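Local coordinates for endo-alpha-mannosidase (Bacteroides thetaiotaomicron, PDB 4ACY), which probably cleaves internal alpha-mannosidic bonds in N-glycans, as an endo-acting alpha-mannosidase of glycoside hydrolase family 99, at residues S54-M59 with S98-E103; C88-E93 with E337-K342; F191-Y196 with Y246-A251; P279-G284 with D308-A313. All coordinates share one frame; numbering follows the deposited sequence. Where two conformers were deposited one is given.

The chain folds as an eight-stranded TIM barrel, and the four contacts run from its core to its surface. Contact 3 joins strands 189-192 and 244-246 at their C-terminal ends, where TIM-barrel active sites lie; a formic acid, probably from the crystallisation liquor, is about 4 Å from the Tyr193 side chain. Contact 4 packs strand 276-281 against helix 305-316. Contacts 3 and 4 touch, centres about 15 Å apart: Thr247 OG1 lies 2.9 Å from Ser280 N, a probable hydrogen bond. Contacts 1 and 2 join loops toward the surface, centres about 18 Å and nearest atoms about 8 Å apart. Contacts 1 and 4, centres about 31 Å apart, lie across the chain's centre.

Contact 1: S54-M59 with S98-E103; sequences SVDGEM and SSNDPE
Ser98 meets Asp56 and Val55 where two parts of one long excursion, running between barrel strand 42-46 and helix 102-115 of the TIM barrel, come back together. The turn is an ST turn built on Ser98. Starting at its CB, the methylene lies against Val55 CB at 3.6 Å, a small serine allowing the branched, apolar valine to approach closely. The next atom, OG, stands anti to the backbone N (chi1 171°), a setting that carries it over to the other segment. There it gives its proton to Asp56 OD2 at 2.6 Å, using the lone pair of OD2 that is syn to the other carboxylate oxygen. The same OG accepts from Asn100 N at 2.9 Å, which closes the ST turn, while Val55 CG1 touches it at 3.5 Å. One small hydroxyl is thus gripped as donor and as acceptor, and serine suits the place for just that reason. Asp56 OD2 has a second donor in Asn52 N, so the carboxylate links the chain at Asn52, just before the short helix, with the turn. The other valine branch, Val55 CG2, reaches Asp101 CB at 4.2 Å. Asp101 is the N-cap of helix 102-115: its OD1 accepts from Glu103 N at 3.0 Å, with the donor 44° above the carboxylate plane.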
loop_
_atom_site.group_PDB
_atom_site.type_symbol
_atom_site.label_atom_id
_atom_site.label_comp_id
_atom_site.label_asym_id
_atom_site.label_seq_id
_atom_site.Cartn_x
_atom_site.Cartn_y
_atom_site.Cartn_z
ATOM N N SER A 54 11.486 20.068 -11.377
ATOM C CA SER A 54 12.932 19.884 -11.359
ATOM C C SER A 54 13.398 18.543 -11.933
ATOM O O SER A 54 14.359 18.494 -12.697
ATOM C CB SER A 54 13.463 20.062 -9.937
ATOM O OG SER A 54 14.842 19.766 -9.888
ATOM N N VAL A 55 12.716 17.460 -11.555
ATOM C CA VAL A 55 13.139 16.119 -11.954
ATOM C C VAL A 55 12.365 15.608 -13.159
ATOM O O VAL A 55 12.928 14.929 -14.018
ATOM C CB VAL A 55 13.014 15.121 -10.784
ATOM C CG1 VAL A 55 13.465 13.707 -11.202
ATOM C CG2 VAL A 55 13.815 15.610 -9.592
ATOM N N ASP A 56 11.081 15.948 -13.228
ATOM C CA ASP A 56 10.166 15.338 -14.195
ATOM C C ASP A 56 9.611 16.329 -15.212
ATOM O O ASP A 56 8.940 15.931 -16.169
ATOM C CB ASP A 56 9.022 14.645 -13.448
ATOM C CG ASP A 56 9.534 13.725 -12.355
ATOM O OD1 ASP A 56 10.042 12.629 -12.692
ATOM O OD2 ASP A 56 9.469 14.115 -11.173
ATOM N N GLY A 57 9.876 17.613 -14.996
ATOM C CA GLY A 57 9.409 18.653 -15.905
ATOM C C GLY A 57 7.989 19.136 -15.672
ATOM O O GLY A 57 7.540 20.078 -16.327
ATOM N N GLU A 58 7.268 18.490 -14.759
ATOM C CA GLU A 58 5.920 18.927 -14.378
ATOM C C GLU A 58 5.593 18.354 -13.003
ATOM O O GLU A 58 6.204 17.356 -12.597
ATOM C CB GLU A 58 4.880 18.453 -15.405
ATOM C CG GLU A 58 4.631 16.933 -15.382
ATOM C CD GLU A 58 3.955 16.399 -16.634
ATOM O OE1 GLU A 58 3.190 17.150 -17.285
ATOM O OE2 GLU A 58 4.195 15.213 -16.964
HETATM N N MSE A 59 4.658 18.982 -12.287
HETATM C CA MSE A 59 4.129 18.387 -11.049
HETATM C C MSE A 59 3.342 17.148 -11.432
HETATM O O MSE A 59 2.588 17.159 -12.405
HETATM C CB MSE A 59 3.178 19.324 -10.292
HETATM C CG MSE A 59 3.828 20.385 -9.455
HETATM SE SE MSE A 59 5.019 19.698 -8.075
HETATM C CE MSE A 59 5.766 21.426 -7.481
ATOM N N SER A 98 10.090 14.158 -6.051
ATOM C CA SER A 98 9.906 13.265 -7.191
ATOM C C SER A 98 10.248 11.829 -6.818
ATOM O O SER A 98 11.294 11.556 -6.229
ATOM C CB SER A 98 10.788 13.650 -8.364
ATOM O OG SER A 98 10.730 12.642 -9.372
ATOM N N SER A 99 9.381 10.910 -7.223
ATOM C CA SER A 99 9.625 9.482 -7.046
ATOM C C SER A 99 10.793 9.001 -7.908
ATOM O O SER A 99 11.331 7.917 -7.681
ATOM C CB SER A 99 8.359 8.701 -7.404
ATOM O OG SER A 99 7.299 9.001 -6.506
ATOM N N ASN A 100 11.175 9.804 -8.898
ATOM C CA ASN A 100 12.310 9.484 -9.772
ATOM C C ASN A 100 13.630 10.092 -9.348
ATOM O O ASN A 100 14.602 10.046 -10.110
ATOM C CB ASN A 100 11.997 9.878 -11.217
ATOM C CG ASN A 100 10.758 9.200 -11.728
ATOM O OD1 ASN A 100 9.863 9.843 -12.282
ATOM N ND2 ASN A 100 10.669 7.891 -11.494
ATOM N N ASP A 101 13.665 10.645 -8.141
ATOM C CA ASP A 101 14.860 11.299 -7.596
ATOM C C ASP A 101 15.608 10.290 -6.736
ATOM O O ASP A 101 15.109 9.891 -5.683
ATOM C CB ASP A 101 14.439 12.532 -6.786
ATOM C CG ASP A 101 15.619 13.309 -6.199
ATOM O OD1 ASP A 101 16.757 12.797 -6.200
ATOM O OD2 ASP A 101 15.386 14.438 -5.706
ATOM N N PRO A 102 16.817 9.873 -7.174
ATOM C CA PRO A 102 17.559 8.862 -6.417
ATOM C C PRO A 102 17.799 9.253 -4.960
ATOM O O PRO A 102 17.822 8.377 -4.088
ATOM C CB PRO A 102 18.884 8.748 -7.181
ATOM C CG PRO A 102 18.549 9.179 -8.571
ATOM C CD PRO A 102 17.558 10.306 -8.374
ATOM N N GLU A 103 17.955 10.547 -4.686
ATOM C CA GLU A 103 18.134 11.001 -3.301
ATOM C C GLU A 103 16.899 10.778 -2.435
ATOM O O GLU A 103 17.004 10.401 -1.271
ATOM C CB GLU A 103 18.591 12.462 -3.237
ATOM C CG GLU A 103 20.102 12.599 -3.357
ATOM C CD GLU A 103 20.840 11.723 -2.346
ATOM O OE1 GLU A 103 20.842 12.068 -1.139
ATOM O OE2 GLU A 103 21.381 10.667 -2.755
#

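Contact 2: C88-E93 with E337-K342; sequences CNFYPE and EPAVSK
Pro92 and Ala339 form a single beta bridge between two loops, their CA atoms 4.4 Å apart. They are an antiparallel, non-hydrogen-bonded pair, in which the flanking residues do the bonding: Val340 N gives to Tyr91 O at 2.9 Å, and Glu93 N gives to Pro338 O at 3.0 Å. Proline fits here because the position needs no N-H. The touching backbones head 110° apart, and the bridge stays single. A water extends the link on the Tyr91 side, accepting from Tyr91 N and lying 2.7 Å from Val340 O.

Around this backbone core the side chains close in. The Tyr91 ring lies between Pro92 CD on one face and, on the opposite face, Lys342 CG, a CH-pi contact 3.8 Å from the ring centroid. In this conformer, one of two deposited for Lys342, a bend at chi2 (66°) lays the aliphatic chain along the ring, with Lys342 CE 3.8 Å from Tyr91 CZ; its amine makes a long, weak ion pair with Asp84. Val340 CG1 rests on Glu93 CA at 3.6 Å, its branched, apolar side chain packing across the glutamate's backbone and CB. Glu93 extends past Pro338, Glu93 OE1 approaching Pro338 CB at 3.3 Å.

Further out, Tyr349 meets Tyr91 edge-to-face and Arg301 makes a cation-pi contact with Phe90. Glu93 and Pro338 both touch Met111, so the bridge, joining the loop between strand 77-79 and helix 102-115 to the loop between strand 322-324 and helix 359-376, sits against helix 102-115.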
loop_
_atom_site.group_PDB
_atom_site.type_symbol
_atom_site.label_atom_id
_atom_site.label_comp_id
_atom_site.label_asym_id
_atom_site.label_seq_id
_atom_site.Cartn_x
_atom_site.Cartn_y
_atom_site.Cartn_z
ATOM N N CYS A 88 -2.890 17.156 -0.613
ATOM C CA CYS A 88 -2.874 16.350 0.596
ATOM C C CYS A 88 -3.129 17.228 1.809
ATOM O O CYS A 88 -2.901 18.447 1.754
ATOM C CB CYS A 88 -1.554 15.573 0.740
ATOM S SG CYS A 88 -0.098 16.467 0.189
ATOM N N ASN A 89 -3.624 16.624 2.888
ATOM C CA ASN A 89 -3.947 17.375 4.095
ATOM C C ASN A 89 -2.755 17.566 5.036
ATOM O O ASN A 89 -2.810 18.393 5.943
ATOM C CB ASN A 89 -5.081 16.710 4.860
ATOM C CG ASN A 89 -6.433 16.904 4.182
ATOM O OD1 ASN A 89 -7.293 17.677 4.667
ATOM N ND2 ASN A 89 -6.623 16.238 3.056
ATOM N N PHE A 90 -1.724 16.745 4.851
ATOM C CA PHE A 90 -0.439 16.907 5.560
ATOM C C PHE A 90 0.596 17.383 4.547
ATOM O O PHE A 90 0.352 17.342 3.343
ATOM C CB PHE A 90 0.010 15.554 6.144
ATOM C CG PHE A 90 -0.836 15.048 7.292
ATOM C CD1 PHE A 90 -2.003 14.309 7.064
ATOM C CD2 PHE A 90 -0.446 15.276 8.615
ATOM C CE1 PHE A 90 -2.775 13.815 8.134
ATOM C CE2 PHE A 90 -1.201 14.794 9.691
ATOM C CZ PHE A 90 -2.381 14.061 9.457
ATOM N N TYR A 91 1.770 17.816 5.017
ATOM C CA TYR A 91 2.792 18.326 4.116
ATOM C C TYR A 91 4.092 17.548 4.345
ATOM O O TYR A 91 4.560 17.464 5.486
ATOM C CB TYR A 91 3.016 19.828 4.356
ATOM C CG TYR A 91 3.805 20.476 3.257
ATOM C CD1 TYR A 91 5.200 20.430 3.252
ATOM C CD2 TYR A 91 3.161 21.109 2.194
ATOM C CE1 TYR A 91 5.930 20.997 2.214
ATOM C CE2 TYR A 91 3.882 21.677 1.154
ATOM C CZ TYR A 91 5.267 21.616 1.178
ATOM O OH TYR A 91 5.991 22.174 0.153
ATOM N N PRO A 92 4.685 16.986 3.276
ATOM C CA PRO A 92 5.878 16.149 3.497
ATOM C C PRO A 92 7.127 16.910 3.968
ATOM O O PRO A 92 7.417 18.013 3.481
ATOM C CB PRO A 92 6.171 15.581 2.110
ATOM C CG PRO A 92 4.846 15.620 1.371
ATOM C CD PRO A 92 4.252 16.944 1.865
ATOM N N GLU A 93 7.872 16.283 4.869
ATOM C CA GLU A 93 9.203 16.766 5.215
ATOM C C GLU A 93 10.053 16.966 3.953
ATOM O O GLU A 93 10.795 17.958 3.835
ATOM C CB GLU A 93 9.890 15.795 6.171
ATOM C CG GLU A 93 11.264 16.322 6.593
ATOM C CD GLU A 93 12.095 15.336 7.377
ATOM O OE1 GLU A 93 11.803 14.133 7.384
ATOM O OE2 GLU A 93 13.076 15.792 7.995
ATOM N N GLU A 337 5.191 8.364 6.486
ATOM C CA GLU A 337 6.290 9.236 6.048
ATOM C C GLU A 337 6.286 10.549 6.844
ATOM O O GLU A 337 5.210 11.094 7.163
ATOM C CB GLU A 337 6.241 9.504 4.546
ATOM C CG GLU A 337 7.493 10.232 4.053
ATOM C CD GLU A 337 7.524 10.519 2.594
ATOM O OE1 GLU A 337 6.604 10.098 1.844
ATOM O OE2 GLU A 337 8.501 11.183 2.176
ATOM N N PRO A 338 7.485 11.035 7.227
ATOM C CA PRO A 338 7.522 12.252 8.034
ATOM C C PRO A 338 6.828 13.438 7.394
ATOM O O PRO A 338 7.027 13.713 6.217
ATOM C CB PRO A 338 9.031 12.528 8.164
ATOM C CG PRO A 338 9.622 11.173 8.167
ATOM C CD PRO A 338 8.800 10.363 7.189
ATOM N N ALA A 339 6.040 14.135 8.207
ATOM C CA ALA A 339 5.304 15.323 7.798
ATOM C C ALA A 339 5.776 16.486 8.674
ATOM O O ALA A 339 6.210 16.263 9.804
ATOM C CB ALA A 339 3.805 15.082 7.986
ATOM N N VAL A 340 5.673 17.705 8.153
ATOM C CA VAL A 340 6.099 18.917 8.887
ATOM C C VAL A 340 4.974 19.940 8.989
ATOM O O VAL A 340 4.042 19.934 8.174
ATOM C CB VAL A 340 7.322 19.594 8.201
ATOM C CG1 VAL A 340 8.518 18.662 8.241
ATOM C CG2 VAL A 340 7.007 20.008 6.746
ATOM N N SER A 341 5.059 20.835 9.974
ATOM C CA SER A 341 4.133 21.960 10.034
ATOM C C SER A 341 4.339 22.838 8.801
ATOM O O SER A 341 5.479 23.056 8.357
ATOM C CB SER A 341 4.344 22.762 11.317
ATOM O OG SER A 341 5.715 23.066 11.501
ATOM N N LYS A 342 3.232 23.321 8.234
ATOM C CA LYS A 342 3.268 24.117 7.012
ATOM C C LYS A 342 1.954 24.862 6.841
ATOM O O LYS A 342 0.882 24.315 7.128
ATOM C CB LYS A 342 3.506 23.222 5.786
ATOM C CG LYS A 342 3.796 23.961 4.468
ATOM C CD LYS A 342 5.122 24.713 4.518
ATOM C CE LYS A 342 5.738 24.853 3.133
ATOM N NZ LYS A 342 7.172 25.255 3.220
HETATM O O HOH W 1 2.197 18.037 7.836
#

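Contact 3: F191-Y196 with Y246-A251; sequences FIYDSY and YTYFAA
Phe191 and Tyr246 form one T-shaped pair, and Tyr193 and Tyr248 a second, at the C-terminal end of the TIM-barrel strands. In the first, the edge of the phenylalanine is turned to the tyrosine face, with planes at 64° and centroids 4.8 Å apart; Phe191 CD1 sits over the centre of the Tyr246 ring, 3.4 Å above its plane, and Phe191 CB adds a CH-pi contact over that face. Tyr246 takes the crowded position between its backbone N and carbonyl carbon (chi1 75°), which brings its ring beneath Phe191 and its hydroxyl up to the other segment. That hydroxyl, Tyr246 OH, comes within 3.0 Å of Tyr193 CA but is hydrogen-bonded to His152, a polar tip on an otherwise apolar ring.

The second pair is perpendicular, planes at 90°: Tyr193 CE1 points at the Tyr248 face, 3.9 Å from Tyr248 CD2. Tyr248 is the middle of a classic gamma turn, closed by Phe249 N giving to Thr247 O at 2.7 Å, and the sharp reversal sets Tyr248 and Phe249 one after the other along Tyr193. Phe249 CE1 meets Tyr193 OH at 3.9 Å. Tyr248 OH bonds to Tyr47 OH.

Tyr193, Tyr248 and Phe249 belong to the loops beyond the strands. Phe191 and Tyr246 pack inside the barrel, spanning from strand 189-192 to strand 244-246 across the intervening strand 223-227, with Phe45 of strand 42-46 and Ile278 of strand 276-281 also packing on Phe191.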
loop_
_atom_site.group_PDB
_atom_site.type_symbol
_atom_site.label_atom_id
_atom_site.label_comp_id
_atom_site.label_asym_id
_atom_site.label_seq_id
_atom_site.Cartn_x
_atom_site.Cartn_y
_atom_site.Cartn_z
ATOM N N PHE A 191 -0.045 -8.155 -4.278
ATOM C CA PHE A 191 -1.348 -7.670 -3.815
ATOM C C PHE A 191 -2.105 -7.195 -5.034
ATOM O O PHE A 191 -1.517 -6.639 -5.966
ATOM C CB PHE A 191 -1.200 -6.495 -2.841
ATOM C CG PHE A 191 -0.568 -6.860 -1.522
ATOM C CD1 PHE A 191 -1.341 -7.296 -0.471
ATOM C CD2 PHE A 191 0.815 -6.754 -1.344
ATOM C CE1 PHE A 191 -0.769 -7.624 0.781
ATOM C CE2 PHE A 191 1.406 -7.080 -0.116
ATOM C CZ PHE A 191 0.622 -7.535 0.944
ATOM N N ILE A 192 -3.410 -7.441 -5.050
ATOM C CA ILE A 192 -4.225 -7.031 -6.184
ATOM C C ILE A 192 -5.371 -6.157 -5.682
ATOM O O ILE A 192 -6.345 -6.641 -5.103
ATOM C CB ILE A 192 -4.766 -8.223 -7.004
ATOM C CG1 ILE A 192 -3.640 -9.174 -7.430
ATOM C CG2 ILE A 192 -5.508 -7.691 -8.239
ATOM C CD1 ILE A 192 -4.149 -10.490 -8.089
ATOM N N TYR A 193 -5.232 -4.855 -5.898
ATOM C CA TYR A 193 -6.197 -3.879 -5.396
ATOM C C TYR A 193 -7.531 -3.976 -6.142
ATOM O O TYR A 193 -7.559 -4.138 -7.372
ATOM C CB TYR A 193 -5.591 -2.474 -5.470
ATOM C CG TYR A 193 -6.510 -1.375 -4.973
ATOM C CD1 TYR A 193 -6.497 -0.978 -3.638
ATOM C CD2 TYR A 193 -7.353 -0.705 -5.848
ATOM C CE1 TYR A 193 -7.348 0.063 -3.179
ATOM C CE2 TYR A 193 -8.190 0.318 -5.407
ATOM C CZ TYR A 193 -8.181 0.696 -4.078
ATOM O OH TYR A 193 -9.020 1.724 -3.644
ATOM N N ASP A 194 -8.629 -3.917 -5.382
ATOM C CA ASP A 194 -9.983 -4.014 -5.940
ATOM C C ASP A 194 -10.097 -5.252 -6.847
ATOM O O ASP A 194 -10.745 -5.226 -7.892
ATOM C CB ASP A 194 -10.358 -2.727 -6.712
ATOM C CG ASP A 194 -10.895 -1.614 -5.800
ATOM O OD1 ASP A 194 -10.911 -1.785 -4.564
ATOM O OD2 ASP A 194 -11.284 -0.551 -6.331
ATOM N N SER A 195 -9.460 -6.348 -6.443
ATOM C CA SER A 195 -9.487 -7.549 -7.276
ATOM C C SER A 195 -10.906 -8.065 -7.481
ATOM O O SER A 195 -11.194 -8.716 -8.491
ATOM C CB SER A 195 -8.625 -8.649 -6.672
ATOM O OG SER A 195 -8.967 -8.874 -5.326
ATOM N N TYR A 196 -11.771 -7.782 -6.514
ATOM C CA TYR A 196 -13.159 -8.251 -6.532
ATOM C C TYR A 196 -13.962 -7.714 -7.709
ATOM O O TYR A 196 -15.071 -8.211 -7.983
ATOM C CB TYR A 196 -13.864 -7.903 -5.219
ATOM C CG TYR A 196 -13.919 -6.427 -4.940
ATOM C CD1 TYR A 196 -14.902 -5.626 -5.516
ATOM C CD2 TYR A 196 -12.969 -5.826 -4.109
ATOM C CE1 TYR A 196 -14.951 -4.268 -5.270
ATOM C CE2 TYR A 196 -12.999 -4.464 -3.859
ATOM C CZ TYR A 196 -13.995 -3.694 -4.439
ATOM O OH TYR A 196 -14.048 -2.346 -4.191
ATOM N N TYR A 246 -6.129 -9.399 1.666
ATOM C CA TYR A 246 -5.752 -8.234 2.475
ATOM C C TYR A 246 -6.896 -7.251 2.500
ATOM O O TYR A 246 -7.877 -7.428 1.761
ATOM C CB TYR A 246 -4.453 -7.570 1.971
ATOM C CG TYR A 246 -4.546 -6.739 0.694
ATOM C CD1 TYR A 246 -4.990 -7.296 -0.517
ATOM C CD2 TYR A 246 -4.139 -5.398 0.692
ATOM C CE1 TYR A 246 -5.055 -6.515 -1.696
ATOM C CE2 TYR A 246 -4.167 -4.619 -0.475
ATOM C CZ TYR A 246 -4.642 -5.181 -1.666
ATOM O OH TYR A 246 -4.684 -4.447 -2.833
ATOM N N THR A 247 -6.777 -6.235 3.346
ATOM C CA THR A 247 -7.928 -5.378 3.668
ATOM C C THR A 247 -7.777 -3.946 3.178
ATOM O O THR A 247 -8.780 -3.241 2.984
ATOM C CB THR A 247 -8.245 -5.386 5.167
ATOM O OG1 THR A 247 -7.141 -4.851 5.903
ATOM C CG2 THR A 247 -8.528 -6.816 5.637
ATOM N N TYR A 248 -6.518 -3.541 2.995
ATOM C CA TYR A 248 -6.103 -2.221 2.518
ATOM C C TYR A 248 -6.512 -0.991 3.349
ATOM O O TYR A 248 -5.655 -0.282 3.876
ATOM C CB TYR A 248 -6.375 -1.968 1.015
ATOM C CG TYR A 248 -5.689 -0.692 0.633
ATOM C CD1 TYR A 248 -4.305 -0.661 0.475
ATOM C CD2 TYR A 248 -6.399 0.517 0.561
ATOM C CE1 TYR A 248 -3.635 0.533 0.209
ATOM C CE2 TYR A 248 -5.727 1.734 0.290
ATOM C CZ TYR A 248 -4.351 1.720 0.113
ATOM O OH TYR A 248 -3.665 2.893 -0.164
ATOM N N PHE A 249 -7.815 -0.715 3.413
ATOM C CA PHE A 249 -8.287 0.595 3.880
ATOM C C PHE A 249 -7.850 0.919 5.301
ATOM O O PHE A 249 -8.054 0.129 6.204
ATOM C CB PHE A 249 -9.804 0.688 3.714
ATOM C CG PHE A 249 -10.236 0.446 2.309
ATOM C CD1 PHE A 249 -9.976 1.404 1.325
ATOM C CD2 PHE A 249 -10.838 -0.755 1.949
ATOM C CE1 PHE A 249 -10.331 1.182 -0.007
ATOM C CE2 PHE A 249 -11.205 -0.993 0.618
ATOM C CZ PHE A 249 -10.953 -0.023 -0.360
ATOM N N ALA A 250 -7.232 2.086 5.481
ATOM C CA ALA A 250 -6.667 2.440 6.784
ATOM C C ALA A 250 -7.727 2.947 7.743
ATOM O O ALA A 250 -7.472 3.043 8.945
ATOM C CB ALA A 250 -5.600 3.480 6.627
ATOM N N ALA A 251 -8.893 3.319 7.208
ATOM C CA ALA A 251 -9.958 3.889 8.043
ATOM C C ALA A 251 -10.818 2.769 8.619
ATOM O O ALA A 251 -11.470 2.024 7.874
ATOM C CB ALA A 251 -10.798 4.848 7.255
#

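Contact 4: P279-G284 with D308-A313; sequences PSVGPG and DDMYKA
Val281 ends barrel strand 276-281 and faces helix 305-316, with its CA 5.8 Å from that of Tyr311. The strand backbone is extended, whereas the helix repeats its own bonds, such as Lys312 N to Asp308 O; no hydrogen bond passes between the two. They are the strand and helix of one beta-alpha-beta crossover, which goes on to the next barrel strand, 322-324. Ser280 turns its side chain away from the helix, its OG bonded to Ser323 OG, while Val281 turns toward it: polar and apolar neighbours thus serve opposite sides of one strand.

Val281 carries the contact from the strand side. Its CG1, anti to the backbone N (chi1 176°), presses on the helix backbone 3.5 Å from Tyr311 N and also meets Met310 CB at 3.8 Å and Tyr311 CD2 at 3.9 Å; its CG2 faces Met310 O. A beta-branched residue, with two methyls close to the chain, can meet the helix backbone at close range. Met310, modelled as selenomethionine in this derivative, is long and unbranched and runs out extended to lie beside the strand: its SE is 3.5 Å from Gly282 N and its CE is 3.5 Å from Ser280 O. A CB on Gly282 would face away from the helix and be crowded by Pro283 CD, so glycine suits the local backbone. Trp263 of helix 263-272 backs both Val281 and Met310, and Trp367 stacks on Tyr311.

The chemistry is therefore that of dispersion and fit, not polarity. Gly282 N is buried with no bonding partner in the model; Met310 SE, a sulfur in the natural methionine, lies against it without counting as a hydrogen-bond acceptor.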
loop_
_atom_site.group_PDB
_atom_site.type_symbol
_atom_site.label_atom_id
_atom_site.label_comp_id
_atom_site.label_asym_id
_atom_site.label_seq_id
_atom_site.Cartn_x
_atom_site.Cartn_y
_atom_site.Cartn_z
ATOM N N PRO A 279 -3.751 -8.389 7.261
ATOM C CA PRO A 279 -4.485 -7.173 7.616
ATOM C C PRO A 279 -3.679 -5.950 7.199
ATOM O O PRO A 279 -2.442 -6.021 7.111
ATOM C CB PRO A 279 -4.575 -7.236 9.142
ATOM C CG PRO A 279 -3.436 -8.158 9.560
ATOM C CD PRO A 279 -3.331 -9.160 8.443
ATOM N N SER A 280 -4.381 -4.853 6.928
ATOM C CA SER A 280 -3.733 -3.583 6.654
ATOM C C SER A 280 -3.996 -2.591 7.774
ATOM O O SER A 280 -5.147 -2.364 8.161
ATOM C CB SER A 280 -4.187 -3.003 5.309
ATOM O OG SER A 280 -3.973 -3.930 4.252
ATOM N N VAL A 281 -2.904 -2.045 8.305
ATOM C CA VAL A 281 -2.939 -1.088 9.416
ATOM C C VAL A 281 -2.479 0.277 8.962
ATOM O O VAL A 281 -1.511 0.393 8.201
ATOM C CB VAL A 281 -2.009 -1.572 10.574
ATOM C CG1 VAL A 281 -1.950 -0.554 11.720
ATOM C CG2 VAL A 281 -2.481 -2.940 11.070
ATOM N N GLY A 282 -3.163 1.319 9.439
ATOM C CA GLY A 282 -2.772 2.689 9.144
ATOM C C GLY A 282 -2.830 3.610 10.358
ATOM O O GLY A 282 -3.484 3.283 11.352
ATOM N N PRO A 283 -2.178 4.780 10.267
ATOM C CA PRO A 283 -2.053 5.685 11.430
ATOM C C PRO A 283 -3.202 6.686 11.561
ATOM O O PRO A 283 -3.291 7.411 12.566
ATOM C CB PRO A 283 -0.728 6.409 11.161
ATOM C CG PRO A 283 -0.632 6.461 9.688
ATOM C CD PRO A 283 -1.250 5.157 9.185
ATOM N N GLY A 284 -4.065 6.719 10.544
ATOM C CA GLY A 284 -5.194 7.640 10.484
ATOM C C GLY A 284 -5.731 7.663 9.066
ATOM O O GLY A 284 -5.318 6.860 8.219
ATOM N N ASP A 308 -1.663 2.867 17.259
ATOM C CA ASP A 308 -1.470 1.863 18.316
ATOM C C ASP A 308 -2.608 0.866 18.390
ATOM O O ASP A 308 -2.378 -0.338 18.449
ATOM C CB ASP A 308 -1.331 2.518 19.692
ATOM C CG ASP A 308 -0.028 3.247 19.882
ATOM O OD1 ASP A 308 0.877 3.193 19.007
ATOM O OD2 ASP A 308 0.080 3.921 20.934
ATOM N N ASP A 309 -3.842 1.361 18.430
ATOM C CA ASP A 309 -5.005 0.478 18.542
ATOM C C ASP A 309 -5.120 -0.478 17.347
ATOM O O ASP A 309 -5.392 -1.681 17.501
ATOM C CB ASP A 309 -6.296 1.304 18.677
ATOM C CG ASP A 309 -6.443 1.988 20.044
ATOM O OD1 ASP A 309 -5.751 1.618 21.016
ATOM O OD2 ASP A 309 -7.287 2.899 20.164
HETATM N N MSE A 310 -4.905 0.066 16.153
HETATM C CA MSE A 310 -5.068 -0.721 14.935
HETATM C C MSE A 310 -3.945 -1.756 14.793
HETATM O O MSE A 310 -4.200 -2.910 14.431
HETATM C CB MSE A 310 -5.135 0.183 13.697
HETATM C CG MSE A 310 -5.726 -0.512 12.481
HETATM SE SE MSE A 310 -6.224 0.788 11.139
HETATM C CE MSE A 310 -7.355 -0.338 10.024
ATOM N N TYR A 311 -2.715 -1.338 15.080
ATOM C CA TYR A 311 -1.573 -2.247 14.952
ATOM C C TYR A 311 -1.686 -3.376 15.979
ATOM O O TYR A 311 -1.464 -4.538 15.650
ATOM C CB TYR A 311 -0.250 -1.487 15.088
ATOM C CG TYR A 311 0.851 -1.937 14.142
ATOM C CD1 TYR A 311 1.237 -3.280 14.070
ATOM C CD2 TYR A 311 1.530 -1.010 13.342
ATOM C CE1 TYR A 311 2.271 -3.693 13.217
ATOM C CE2 TYR A 311 2.567 -1.412 12.477
ATOM C CZ TYR A 311 2.918 -2.762 12.422
ATOM O OH TYR A 311 3.924 -3.208 11.591
ATOM N N LYS A 312 -2.075 -3.030 17.208
ATOM C CA LYS A 312 -2.282 -4.040 18.247
ATOM C C LYS A 312 -3.327 -5.068 17.817
ATOM O O LYS A 312 -3.122 -6.270 17.993
ATOM C CB LYS A 312 -2.661 -3.395 19.589
ATOM C CG LYS A 312 -2.852 -4.398 20.756
ATOM C CD LYS A 312 -1.595 -5.250 21.008
ATOM C CE LYS A 312 -1.556 -5.797 22.436
ATOM N NZ LYS A 312 -0.485 -6.834 22.570
ATOM N N ALA A 313 -4.431 -4.603 17.236
ATOM C CA ALA A 313 -5.464 -5.509 16.705
ATOM C C ALA A 313 -4.911 -6.453 15.625
ATOM O O ALA A 313 -5.250 -7.636 15.595
ATOM C CB ALA A 313 -6.643 -4.720 16.163
#